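Local coordinates for DNA repair protein RecO (PDB 1U5K) that probably takes part in DNA repair and in recombination by the RecF pathway, and binds a zinc ion, at residues 35-39 against 68-72; 115-119 against 136-140. All blocks are in the same frame, centred on the assembly; numbering follows the deposited sequence.

Interaction 1 of 2, residues 35-39 against 68-72; sequences KAIAR and LASVK
S70 CB comes up to the rim of the R39 guanidinium, level with it, 4.3 Å from R39 NE. I37 CD1 sits squarely on one face of the same group, 4.2 Å off the plane. I37 reaches there because CG1 stands anti to the backbone N (chi1 179°). Its other branch, CG2, then lies 3.5 Å from A69 O.

Beneath these side chains the two strands pair in parallel. I37 uses both of its backbone polar atoms. Its N-H bonds to A69 O at 2.9 Å, nearly in line with that carbonyl. I37 O takes the V71 N-H at 2.9 Å, with the donor 38° out of the carbonyl plane.

The strand axes cross at -50°, and water fills in on either side of this pair of bonds. One water joins K35 O to A69 N. Another links R39 N to V71 O and is held weakly by I37 O.

Apolar contacts complete the seam. V71 CG2 packs on A36 CB at 3.8 Å, and V71 CB lies near A38 CB. Near the start of both segments K35 CG meets L68 CD1 at 4.0 Å.

A parallel pairing of the third and fifth strands is characteristic of the OB fold. Strand 32-38 also pairs with strand 23-29, through A36 with V25 and A38 with I23. Strand 69-78 pairs on its far side with strand 55-61, through S70 with Y61 and K72 with Q59.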
loop_
_atom_site.group_PDB
_atom_site.type_symbol
_atom_site.label_atom_id
_atom_site.label_comp_id
_atom_site.label_asym_id
_atom_site.label_seq_id
_atom_site.Cartn_x
_atom_site.Cartn_y
_atom_site.Cartn_z
ATOM N N LYS A 35 -7.382 -15.755 -9.728
ATOM C CA LYS A 35 -8.218 -14.562 -9.748
ATOM C C LYS A 35 -9.496 -14.867 -10.523
ATOM O O LYS A 35 -9.453 -15.474 -11.588
ATOM C CB LYS A 35 -7.462 -13.387 -10.368
ATOM C CG LYS A 35 -8.118 -12.028 -10.139
ATOM C CD LYS A 35 -7.123 -10.872 -10.227
ATOM C CE LYS A 35 -7.821 -9.524 -10.365
ATOM N NZ LYS A 35 -6.949 -8.411 -10.845
ATOM N N ALA A 36 -10.637 -14.488 -9.964
ATOM C CA ALA A 36 -11.927 -14.733 -10.586
ATOM C C ALA A 36 -12.959 -13.706 -10.128
ATOM O O ALA A 36 -12.789 -13.047 -9.104
ATOM C CB ALA A 36 -12.415 -16.119 -10.235
ATOM N N ILE A 37 -14.039 -13.590 -10.892
ATOM C CA ILE A 37 -15.107 -12.619 -10.683
ATOM C C ILE A 37 -16.439 -13.339 -10.508
ATOM O O ILE A 37 -16.769 -14.202 -11.319
ATOM C CB ILE A 37 -15.175 -11.625 -11.864
ATOM C CG1 ILE A 37 -16.303 -10.609 -11.662
ATOM C CG2 ILE A 37 -15.400 -12.317 -13.211
ATOM C CD1 ILE A 37 -16.120 -9.364 -12.521
ATOM N N ALA A 38 -17.178 -13.014 -9.452
ATOM C CA ALA A 38 -18.551 -13.459 -9.271
ATOM C C ALA A 38 -19.461 -12.317 -9.723
ATOM O O ALA A 38 -19.587 -11.292 -9.046
ATOM C CB ALA A 38 -18.814 -13.853 -7.822
ATOM N N ARG A 39 -20.042 -12.474 -10.909
ATOM C CA ARG A 39 -20.834 -11.411 -11.520
ATOM C C ARG A 39 -22.168 -11.260 -10.794
ATOM O O ARG A 39 -22.726 -12.234 -10.288
ATOM C CB ARG A 39 -21.000 -11.624 -13.025
ATOM C CG ARG A 39 -19.729 -11.291 -13.787
ATOM C CD ARG A 39 -19.578 -12.031 -15.107
ATOM N NE ARG A 39 -18.224 -11.987 -15.658
ATOM C CZ ARG A 39 -17.663 -10.909 -16.195
ATOM N NH1 ARG A 39 -18.320 -9.757 -16.261
ATOM N NH2 ARG A 39 -16.427 -10.974 -16.674
ATOM N N LEU A 68 -10.511 -13.014 -17.441
ATOM C CA LEU A 68 -10.779 -13.334 -16.038
ATOM C C LEU A 68 -11.775 -14.486 -15.890
ATOM O O LEU A 68 -12.876 -14.432 -16.429
ATOM C CB LEU A 68 -11.321 -12.116 -15.282
ATOM C CG LEU A 68 -10.742 -11.821 -13.897
ATOM C CD1 LEU A 68 -9.221 -11.707 -13.969
ATOM C CD2 LEU A 68 -11.330 -10.542 -13.340
ATOM N N ALA A 69 -11.410 -15.514 -15.133
ATOM C CA ALA A 69 -12.309 -16.629 -14.863
ATOM C C ALA A 69 -13.518 -16.142 -14.076
ATOM O O ALA A 69 -13.416 -15.259 -13.225
ATOM C CB ALA A 69 -11.598 -17.737 -14.108
ATOM N N SER A 70 -14.668 -16.732 -14.378
ATOM C CA SER A 70 -15.918 -16.315 -13.772
ATOM C C SER A 70 -16.369 -17.418 -12.819
ATOM O O SER A 70 -16.192 -18.590 -13.122
ATOM C CB SER A 70 -16.922 -15.972 -14.879
ATOM O OG SER A 70 -18.026 -16.848 -14.826
ATOM N N VAL A 71 -16.886 -17.051 -11.649
ATOM C CA VAL A 71 -17.303 -18.001 -10.624
ATOM C C VAL A 71 -18.756 -18.364 -10.891
ATOM O O VAL A 71 -19.604 -17.480 -10.969
ATOM C CB VAL A 71 -17.223 -17.430 -9.187
ATOM C CG1 VAL A 71 -17.768 -18.428 -8.175
ATOM C CG2 VAL A 71 -15.806 -17.051 -8.822
ATOM N N LYS A 72 -19.026 -19.656 -11.052
ATOM C CA LYS A 72 -20.367 -20.137 -11.361
ATOM C C LYS A 72 -21.021 -20.655 -10.082
ATOM O O LYS A 72 -22.219 -20.469 -9.873
ATOM C CB LYS A 72 -20.310 -21.188 -12.477
ATOM C CG LYS A 72 -19.889 -20.612 -13.835
ATOM C CD LYS A 72 -20.783 -21.051 -15.015
ATOM C CE LYS A 72 -20.449 -20.437 -16.391
ATOM N NZ LYS A 72 -20.530 -21.294 -17.634
HETATM O O HOH W 1 -8.595 -15.910 -14.014
HETATM O O HOH W 2 -19.948 -15.001 -12.230
#

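Interaction 2 of 2, residues 115-119 against 136-140; sequences LFAAS and MSYKL
M136 reaches across to S119, A118 and L115, and each atom of its side chain finds something there. Its CB lies 3.6 Å from S119 CB. CG stays on the same partner, also 3.6 Å from S119 CB. The chain then bends twice, at chi2 (-62°) and chi3 (-81°), and turns along the facing helix. SD passes L115 CD2 at 3.9 Å. The methyl CE ends among L115 CD2, A118 CB and S119 CB. CE sits too close to the backbone of L115 in the model, so its exact place is doubtful. With the thioether chain of M136 cut back to an alanine, L115 CD2 and S119 CB would probably face a gap between the helices.

L115 crosses M136 at a slant and sends its other branch to the next turn. L115 CD1 touches L140 CD2 at 3.5 Å, where the two leucine side chains lie alongside, pointing opposite ways. It also meets K139 CG at 3.6 Å, with K139 running roughly perpendicular to L115. The ammonium end of K139 turns off to other partners, and NZ bonds to the backbone O of R196 and of V194.

S119 presents its CB to M136 and turns its hydroxyl back to its own helix. OG donates to F116 O at 2.7 Å, in the carbonyl plane and on a lone pair. No hydrogen bond crosses between the segments.

The segments run antiparallel (175°), with axes 10.3 Å apart. They belong to a helical hairpin of 110-125 and 129-141, joined by a short link. V198 of helix 198-203 touches L115, M136 and K139. M95 of helix 86-102 touches S119, and F116 packs on strand 5-17.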
loop_
_atom_site.group_PDB
_atom_site.type_symbol
_atom_site.label_atom_id
_atom_site.label_comp_id
_atom_site.label_asym_id
_atom_site.label_seq_id
_atom_site.Cartn_x
_atom_site.Cartn_y
_atom_site.Cartn_z
ATOM N N LEU A 115 1.230 -24.754 3.866
ATOM C CA LEU A 115 1.880 -23.886 4.832
ATOM C C LEU A 115 1.103 -22.598 5.050
ATOM O O LEU A 115 1.002 -22.121 6.186
ATOM C CB LEU A 115 3.291 -23.524 4.390
ATOM C CG LEU A 115 4.505 -23.569 5.314
ATOM C CD1 LEU A 115 5.327 -22.321 5.072
ATOM C CD2 LEU A 115 4.311 -23.816 6.804
ATOM N N PHE A 116 0.616 -21.986 3.972
ATOM C CA PHE A 116 -0.230 -20.802 4.131
ATOM C C PHE A 116 -1.495 -21.057 4.964
ATOM O O PHE A 116 -1.831 -20.305 5.882
ATOM C CB PHE A 116 -0.586 -20.200 2.772
ATOM C CG PHE A 116 -1.520 -19.044 2.875
ATOM C CD1 PHE A 116 -1.046 -17.805 3.281
ATOM C CD2 PHE A 116 -2.855 -19.196 2.590
ATOM C CE1 PHE A 116 -1.912 -16.743 3.425
ATOM C CE2 PHE A 116 -3.719 -18.139 2.718
ATOM C CZ PHE A 116 -3.252 -16.913 3.138
ATOM N N ALA A 117 -2.210 -22.127 4.644
ATOM C CA ALA A 117 -3.425 -22.493 5.362
ATOM C C ALA A 117 -3.121 -22.708 6.844
ATOM O O ALA A 117 -3.854 -22.219 7.715
ATOM C CB ALA A 117 -4.068 -23.732 4.740
ATOM N N ALA A 118 -1.986 -23.339 7.135
ATOM C CA ALA A 118 -1.595 -23.593 8.527
ATOM C C ALA A 118 -1.298 -22.287 9.251
ATOM O O ALA A 118 -1.567 -22.148 10.437
ATOM C CB ALA A 118 -0.380 -24.516 8.586
ATOM N N SER A 119 -0.753 -21.313 8.524
ATOM C CA SER A 119 -0.460 -20.006 9.087
ATOM C C SER A 119 -1.739 -19.345 9.557
ATOM O O SER A 119 -1.761 -18.765 10.636
ATOM C CB SER A 119 0.359 -19.130 8.116
ATOM O OG SER A 119 -0.454 -18.418 7.213
ATOM N N MET A 136 5.948 -18.271 10.118
ATOM C CA MET A 136 5.352 -18.753 8.888
ATOM C C MET A 136 5.856 -17.933 7.705
ATOM O O MET A 136 6.165 -18.475 6.647
ATOM C CB MET A 136 3.826 -18.691 8.995
ATOM C CG MET A 136 3.286 -19.652 10.059
ATOM S SD MET A 136 3.657 -21.356 9.698
ATOM C CE MET A 136 2.461 -21.697 8.618
ATOM N N SER A 137 5.988 -16.629 7.900
ATOM C CA SER A 137 6.528 -15.790 6.844
ATOM C C SER A 137 7.978 -16.169 6.477
ATOM O O SER A 137 8.312 -16.344 5.292
ATOM C CB SER A 137 6.178 -14.322 7.161
ATOM O OG SER A 137 7.116 -13.833 8.095
ATOM N N TYR A 138 8.827 -16.442 7.466
ATOM C CA TYR A 138 10.190 -16.897 7.197
ATOM C C TYR A 138 10.218 -18.289 6.566
ATOM O O TYR A 138 10.955 -18.545 5.604
ATOM C CB TYR A 138 11.066 -16.838 8.455
ATOM C CG TYR A 138 11.748 -15.528 8.723
ATOM C CD1 TYR A 138 11.064 -14.488 9.329
ATOM C CD2 TYR A 138 13.084 -15.308 8.353
ATOM C CE1 TYR A 138 11.692 -13.282 9.553
ATOM C CE2 TYR A 138 13.732 -14.114 8.617
ATOM C CZ TYR A 138 13.021 -13.091 9.215
ATOM O OH TYR A 138 13.593 -11.874 9.508
ATOM N N LYS A 139 9.353 -19.171 7.051
ATOM C CA LYS A 139 9.233 -20.489 6.461
ATOM C C LYS A 139 8.846 -20.460 4.994
ATOM O O LYS A 139 9.379 -21.230 4.204
ATOM C CB LYS A 139 8.264 -21.385 7.233
ATOM C CG LYS A 139 8.414 -22.852 6.892
ATOM C CD LYS A 139 9.505 -23.575 7.670
ATOM C CE LYS A 139 9.610 -25.025 7.212
ATOM N NZ LYS A 139 10.909 -25.650 7.533
ATOM N N LEU A 140 7.931 -19.569 4.626
ATOM C CA LEU A 140 7.523 -19.460 3.235
ATOM C C LEU A 140 8.676 -19.014 2.334
ATOM O O LEU A 140 8.655 -19.303 1.150
ATOM C CB LEU A 140 6.336 -18.513 3.061
ATOM C CG LEU A 140 4.981 -18.999 3.560
ATOM C CD1 LEU A 140 3.991 -17.883 3.921
ATOM C CD2 LEU A 140 4.374 -19.994 2.590
#

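How the interactions relate
The two contacts lie in different parts of the chain and do not touch. Their centres are 27 Å apart, and their nearest atoms about 13 Å. Interaction 1 joins two strands of the N-terminal OB fold. Interaction 2 joins two helices of the C-terminal region. Strand 5-17 connects them indirectly. It belongs to the same sheet as interaction 1, and its I11 and I13 touch F116 of interaction 2. Interaction 1 combines backbone bonds and bridging water with side-chain packing; no hydrogen bond crosses interaction 2. Both lie away from the zinc site of C153, C156, C173 and C176, which belongs to the same C-terminal region as interaction 2.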